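Local atomic coordinates of hypothetical protein, IPT/TIG domain protein (Bacteroides ovatus, PDB entry 4HW6), a protein that is of unknown function but, with its IPT/TIG domain and six-bladed beta-propeller, probably acts as an auxiliary carbohydrate- or nutrient-binding protein. Residues A[353-367]-A[370-382]. Residues are numbered along the deposited sequence; the frame is centred on the assembly and turned at random.
Sequences DEYDFYFCDRDSHTV and LTPEGRVTTYAGR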
loop_
_atom_site.group_PDB
_atom_site.type_symbol
_atom_site.label_atom_id
_atom_site.label_comp_id
_atom_site.label_asym_id
_atom_site.label_seq_id
_atom_site.Cartn_x
_atom_site.Cartn_y
_atom_site.Cartn_z
ATOM N N ASP A 353 -7.333 -8.311 -17.225
ATOM C CA ASP A 353 -6.892 -7.371 -16.192
ATOM C C ASP A 353 -6.664 -8.099 -14.870
ATOM O O ASP A 353 -7.594 -8.589 -14.258
ATOM C CB ASP A 353 -7.911 -6.244 -16.000
ATOM C CG ASP A 353 -7.337 -5.061 -15.247
ATOM O OD1 ASP A 353 -6.284 -5.178 -14.577
ATOM O OD2 ASP A 353 -7.941 -3.972 -15.322
ATOM N N GLU A 354 -5.410 -8.159 -14.437
ATOM C CA GLU A 354 -5.055 -8.880 -13.234
ATOM C C GLU A 354 -4.991 -7.994 -12.005
ATOM O O GLU A 354 -4.600 -8.481 -10.945
ATOM C CB GLU A 354 -3.712 -9.605 -13.445
ATOM C CG GLU A 354 -3.844 -10.808 -14.376
ATOM C CD GLU A 354 -2.545 -11.588 -14.535
ATOM O OE1 GLU A 354 -1.475 -10.942 -14.656
ATOM O OE2 GLU A 354 -2.608 -12.842 -14.556
ATOM N N TYR A 355 -5.433 -6.738 -12.117
ATOM C CA TYR A 355 -5.244 -5.718 -11.056
ATOM C C TYR A 355 -6.540 -5.113 -10.553
ATOM O O TYR A 355 -7.455 -4.864 -11.332
ATOM C CB TYR A 355 -4.364 -4.559 -11.550
ATOM C CG TYR A 355 -2.957 -4.991 -11.849
ATOM C CD1 TYR A 355 -2.639 -5.524 -13.078
ATOM C CD2 TYR A 355 -1.963 -4.905 -10.880
ATOM C CE1 TYR A 355 -1.359 -5.964 -13.357
ATOM C CE2 TYR A 355 -0.681 -5.357 -11.135
ATOM C CZ TYR A 355 -0.383 -5.864 -12.386
ATOM O OH TYR A 355 0.878 -6.326 -12.695
ATOM N N ASP A 356 -6.597 -4.870 -9.241
ATOM C CA ASP A 356 -7.558 -3.966 -8.670
ATOM C C ASP A 356 -6.897 -2.588 -8.515
ATOM O O ASP A 356 -5.675 -2.481 -8.453
ATOM C CB ASP A 356 -8.018 -4.459 -7.297
ATOM C CG ASP A 356 -9.135 -5.485 -7.365
ATOM O OD1 ASP A 356 -9.975 -5.442 -8.285
ATOM O OD2 ASP A 356 -9.207 -6.343 -6.448
ATOM N N PHE A 357 -7.713 -1.543 -8.452
ATOM C CA PHE A 357 -7.251 -0.169 -8.289
ATOM C C PHE A 357 -7.702 0.325 -6.901
ATOM O O PHE A 357 -8.894 0.585 -6.677
ATOM C CB PHE A 357 -7.816 0.711 -9.407
ATOM C CG PHE A 357 -7.221 2.103 -9.458
ATOM C CD1 PHE A 357 -5.867 2.286 -9.796
ATOM C CD2 PHE A 357 -8.010 3.224 -9.218
ATOM C CE1 PHE A 357 -5.323 3.566 -9.875
ATOM C CE2 PHE A 357 -7.464 4.492 -9.304
ATOM C CZ PHE A 357 -6.129 4.654 -9.637
ATOM N N TYR A 358 -6.749 0.442 -5.973
ATOM C CA TYR A 358 -7.023 0.945 -4.617
ATOM C C TYR A 358 -6.762 2.420 -4.568
ATOM O O TYR A 358 -5.711 2.888 -5.007
ATOM C CB TYR A 358 -6.129 0.256 -3.579
ATOM C CG TYR A 358 -6.503 -1.175 -3.320
ATOM C CD1 TYR A 358 -6.210 -2.195 -4.236
ATOM C CD2 TYR A 358 -7.110 -1.530 -2.124
ATOM C CE1 TYR A 358 -6.557 -3.505 -3.974
ATOM C CE2 TYR A 358 -7.496 -2.824 -1.867
ATOM C CZ TYR A 358 -7.208 -3.803 -2.775
ATOM O OH TYR A 358 -7.588 -5.055 -2.444
ATOM N N PHE A 359 -7.712 3.176 -4.037
ATOM C CA PHE A 359 -7.554 4.597 -3.937
ATOM C C PHE A 359 -8.066 5.179 -2.647
ATOM O O PHE A 359 -8.972 4.631 -1.991
ATOM C CB PHE A 359 -8.190 5.326 -5.143
ATOM C CG PHE A 359 -9.687 5.176 -5.250
ATOM C CD1 PHE A 359 -10.267 4.054 -5.815
ATOM C CD2 PHE A 359 -10.530 6.181 -4.795
ATOM C CE1 PHE A 359 -11.652 3.927 -5.899
ATOM C CE2 PHE A 359 -11.907 6.062 -4.894
ATOM C CZ PHE A 359 -12.470 4.939 -5.442
ATOM N N CYS A 360 -7.465 6.318 -2.278
ATOM C CA CYS A 360 -7.915 7.054 -1.112
ATOM C C CYS A 360 -9.037 8.018 -1.508
ATOM O O CYS A 360 -8.888 8.798 -2.439
ATOM C CB CYS A 360 -6.753 7.832 -0.525
ATOM S SG CYS A 360 -5.594 6.710 0.278
ATOM N N ASP A 361 -10.163 7.914 -0.818
ATOM C CA ASP A 361 -11.324 8.759 -1.065
ATOM C C ASP A 361 -11.286 9.717 0.120
ATOM O O ASP A 361 -11.784 9.416 1.191
ATOM C CB ASP A 361 -12.578 7.889 -1.118
ATOM C CG ASP A 361 -13.708 8.480 -1.976
ATOM O OD1 ASP A 361 -13.440 9.066 -3.056
ATOM O OD2 ASP A 361 -14.882 8.305 -1.574
ATOM N N ARG A 362 -10.627 10.854 -0.079
ATOM C CA ARG A 362 -10.234 11.719 1.002
ATOM C C ARG A 362 -11.398 12.209 1.842
ATOM O O ARG A 362 -11.329 12.220 3.091
ATOM C CB ARG A 362 -9.430 12.894 0.437
ATOM C CG ARG A 362 -8.950 13.898 1.463
ATOM C CD ARG A 362 -8.163 15.000 0.788
ATOM N NE ARG A 362 -7.966 16.168 1.659
ATOM C CZ ARG A 362 -6.813 16.564 2.218
ATOM N NH1 ARG A 362 -5.673 15.887 2.099
ATOM N NH2 ARG A 362 -6.807 17.682 2.943
ATOM N N ASP A 363 -12.479 12.589 1.192
ATOM C CA ASP A 363 -13.582 13.235 1.901
ATOM C C ASP A 363 -14.695 12.318 2.374
ATOM O O ASP A 363 -15.526 12.744 3.164
ATOM C CB ASP A 363 -14.097 14.430 1.089
ATOM C CG ASP A 363 -13.014 15.483 0.882
ATOM O OD1 ASP A 363 -12.358 15.874 1.848
ATOM O OD2 ASP A 363 -12.769 15.887 -0.259
ATOM N N SER A 364 -14.668 11.043 1.965
ATOM C CA SER A 364 -15.446 10.010 2.633
ATOM C C SER A 364 -14.630 9.286 3.704
ATOM O O SER A 364 -15.179 8.460 4.444
ATOM C CB SER A 364 -16.007 8.986 1.644
ATOM O OG SER A 364 -14.972 8.189 1.114
ATOM N N HIS A 365 -13.334 9.615 3.777
ATOM C CA HIS A 365 -12.384 9.087 4.771
ATOM C C HIS A 365 -12.192 7.577 4.653
ATOM O O HIS A 365 -12.080 6.855 5.666
ATOM C CB HIS A 365 -12.775 9.505 6.184
ATOM C CG HIS A 365 -13.047 10.974 6.306
ATOM N ND1 HIS A 365 -12.038 11.901 6.480
ATOM C CD2 HIS A 365 -14.210 11.669 6.303
ATOM C CE1 HIS A 365 -12.571 13.106 6.560
ATOM N NE2 HIS A 365 -13.883 13.001 6.415
ATOM N N THR A 366 -12.093 7.104 3.412
ATOM C CA THR A 366 -11.955 5.687 3.146
ATOM C C THR A 366 -10.840 5.369 2.157
ATOM O O THR A 366 -10.374 6.226 1.377
ATOM C CB THR A 366 -13.277 5.097 2.600
ATOM O OG1 THR A 366 -13.673 5.820 1.420
ATOM C CG2 THR A 366 -14.387 5.178 3.641
ATOM N N VAL A 367 -10.421 4.117 2.198
ATOM C CA VAL A 367 -9.695 3.491 1.120
ATOM C C VAL A 367 -10.721 2.625 0.379
ATOM O O VAL A 367 -11.455 1.843 1.004
ATOM C CB VAL A 367 -8.520 2.634 1.632
ATOM C CG1 VAL A 367 -7.811 1.944 0.460
ATOM C CG2 VAL A 367 -7.516 3.500 2.430
ATOM N N LEU A 370 -11.619 0.025 -6.964
ATOM C CA LEU A 370 -12.303 -0.021 -8.257
ATOM C C LEU A 370 -11.822 -1.274 -8.980
ATOM O O LEU A 370 -10.625 -1.427 -9.247
ATOM C CB LEU A 370 -11.964 1.243 -9.053
ATOM C CG LEU A 370 -12.490 1.314 -10.500
ATOM C CD1 LEU A 370 -14.013 1.189 -10.567
ATOM C CD2 LEU A 370 -12.027 2.628 -11.114
ATOM N N THR A 371 -12.747 -2.168 -9.295
ATOM C CA THR A 371 -12.404 -3.421 -9.953
ATOM C C THR A 371 -12.492 -3.260 -11.459
ATOM O O THR A 371 -13.045 -2.263 -11.943
ATOM C CB THR A 371 -13.326 -4.551 -9.495
ATOM O OG1 THR A 371 -14.658 -4.321 -10.007
ATOM C CG2 THR A 371 -13.365 -4.600 -7.976
ATOM N N PRO A 372 -11.929 -4.221 -12.202
ATOM C CA PRO A 372 -11.974 -4.113 -13.658
ATOM C C PRO A 372 -13.379 -4.094 -14.262
ATOM O O PRO A 372 -13.554 -3.541 -15.334
ATOM C CB PRO A 372 -11.215 -5.349 -14.126
ATOM C CG PRO A 372 -10.245 -5.607 -13.014
ATOM C CD PRO A 372 -11.022 -5.301 -11.757
ATOM N N GLU A 373 -14.375 -4.649 -13.586
ATOM C CA GLU A 373 -15.745 -4.511 -14.097
ATOM C C GLU A 373 -16.339 -3.120 -13.865
ATOM O O GLU A 373 -17.415 -2.810 -14.368
ATOM C CB GLU A 373 -16.654 -5.597 -13.521
ATOM C CG GLU A 373 -17.060 -5.433 -12.064
ATOM C CD GLU A 373 -18.093 -6.478 -11.606
ATOM O OE1 GLU A 373 -18.765 -7.074 -12.464
ATOM O OE2 GLU A 373 -18.233 -6.705 -10.380
ATOM N N GLY A 374 -15.636 -2.271 -13.115
ATOM C CA GLY A 374 -16.153 -0.988 -12.743
ATOM C C GLY A 374 -16.876 -0.920 -11.406
ATOM O O GLY A 374 -17.503 0.094 -11.100
ATOM N N ARG A 375 -16.744 -1.925 -10.564
ATOM C CA ARG A 375 -17.421 -1.894 -9.265
ATOM C C ARG A 375 -16.569 -1.191 -8.230
ATOM O O ARG A 375 -15.368 -1.397 -8.188
ATOM C CB ARG A 375 -17.757 -3.289 -8.768
ATOM C CG ARG A 375 -18.552 -3.263 -7.464
ATOM C CD ARG A 375 -19.115 -4.615 -7.051
ATOM N NE ARG A 375 -20.252 -5.039 -7.873
ATOM C CZ ARG A 375 -21.510 -4.567 -7.794
ATOM N NH1 ARG A 375 -21.867 -3.608 -6.935
ATOM N NH2 ARG A 375 -22.427 -5.057 -8.616
ATOM N N VAL A 376 -17.197 -0.341 -7.424
ATOM C CA VAL A 376 -16.514 0.398 -6.368
ATOM C C VAL A 376 -16.964 -0.174 -5.048
ATOM O O VAL A 376 -18.169 -0.227 -4.788
ATOM C CB VAL A 376 -16.870 1.894 -6.378
ATOM C CG1 VAL A 376 -16.175 2.590 -5.203
ATOM C CG2 VAL A 376 -16.478 2.525 -7.711
ATOM N N THR A 377 -16.011 -0.621 -4.222
ATOM C CA THR A 377 -16.327 -1.131 -2.878
ATOM C C THR A 377 -15.419 -0.415 -1.877
ATOM O O THR A 377 -14.387 0.121 -2.267
ATOM C CB THR A 377 -16.101 -2.642 -2.781
ATOM O OG1 THR A 377 -14.726 -2.911 -3.085
ATOM C CG2 THR A 377 -17.031 -3.396 -3.748
ATOM N N THR A 378 -15.835 -0.332 -0.628
ATOM C CA THR A 378 -15.024 0.307 0.403
ATOM C C THR A 378 -14.152 -0.738 1.120
ATOM O O THR A 378 -14.650 -1.742 1.590
ATOM C CB THR A 378 -15.914 1.114 1.355
ATOM O OG1 THR A 378 -16.542 2.162 0.585
ATOM C CG2 THR A 378 -15.068 1.742 2.505
ATOM N N TYR A 379 -12.844 -0.528 1.118
ATOM C CA TYR A 379 -11.913 -1.466 1.734
ATOM C C TYR A 379 -11.667 -1.185 3.218
ATOM O O TYR A 379 -11.628 -2.139 4.023
ATOM C CB TYR A 379 -10.601 -1.418 0.967
ATOM C CG TYR A 379 -9.483 -2.335 1.407
ATOM C CD1 TYR A 379 -9.623 -3.743 1.411
ATOM C CD2 TYR A 379 -8.257 -1.810 1.763
ATOM C CE1 TYR A 379 -8.559 -4.568 1.771
ATOM C CE2 TYR A 379 -7.198 -2.624 2.126
ATOM C CZ TYR A 379 -7.348 -3.985 2.144
ATOM O OH TYR A 379 -6.266 -4.753 2.512
ATOM N N ALA A 380 -11.519 0.093 3.583
ATOM C CA ALA A 380 -11.212 0.471 4.963
ATOM C C ALA A 380 -11.744 1.857 5.318
ATOM O O ALA A 380 -11.760 2.756 4.465
ATOM C CB ALA A 380 -9.691 0.387 5.195
ATOM N N GLY A 381 -12.137 2.024 6.581
ATOM C CA GLY A 381 -12.573 3.317 7.116
ATOM C C GLY A 381 -14.032 3.330 7.480
ATOM O O GLY A 381 -14.751 2.359 7.215
ATOM N N ARG A 382 -14.451 4.433 8.100
ATOM C CA ARG A 382 -15.827 4.678 8.538
ATOM C C ARG A 382 -16.311 3.613 9.554
ATOM O O ARG A 382 -17.488 3.230 9.585
ATOM C CB ARG A 382 -16.764 4.786 7.332
ATOM C CG ARG A 382 -16.375 5.905 6.382
ATOM C CD ARG A 382 -17.282 5.935 5.183
ATOM N NE ARG A 382 -18.598 6.485 5.473
ATOM C CZ ARG A 382 -18.921 7.776 5.337
ATOM N NH1 ARG A 382 -17.997 8.667 5.006
ATOM N NH2 ARG A 382 -20.167 8.181 5.586
HETATM O O HOH W 1 -17.550 11.718 4.975
HETATM O O HOH W 2 -12.720 6.712 8.304
#
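Phe357 pairs with Leu370 and Val367 with Ala380, both as antiparallel hydrogen-bonded pairs, and strand 366-370 lies between strands 355-361 and 375-380, bonded to each along one edge. Leu370 N reaches Phe357 O at 2.8 Å, and Phe357 N answers to Leu370 O. At the second pair a classic beta bulge sets Tyr379 and Ala380 opposite Val367, whose O accepts from Tyr379 N at 2.8 Å and from Ala380 N at 3.1 Å. Tyr358 and Tyr379 meet T-shaped, planes at 82°: the CE2 edge of Tyr358 stands over the centre of the Tyr379 ring. With CG anti to N (chi1 -179°), the Tyr379 ring also lies beside Val367, CD2 to CG1 4.0 Å. Phe359 turns the edge of its ring to Leu370, CE1 to CB 4.2 Å, and to the CG1 methyl of Val376. At the Thr371-Gly374 type I turn, Pro372 sets CG against Tyr355 O and the carboxylate of Asp353, whose OD1 is hydrogen-bonded to His281 NE2, while Asp356 lies alongside Thr371 and its OD1 accepts a hydrogen bond from Tyr348 OH. Beyond Gly381, the chain of Arg382, bent at chi3 (75°), runs over the Thr366 CG2 methyl, CD to CG2 3.4 Å, and ends with NH1 on Ser364 O at 2.9 Å, the acceptor lying in the guanidinium plane. One water joins the same NH1 to Asp363 O, and another links Arg382 N to His365 O; Trp324 adds a cation-pi contact. Within this propeller blade, backbone bonds and aromatic edges thus join the strands, whereas the Arg382 guanidinium satisfies Ser364 O directly and Asp363 O through water, its backbone N bridging to His365 O, tying the 363-365 turn to the chain that follows strand 375-380.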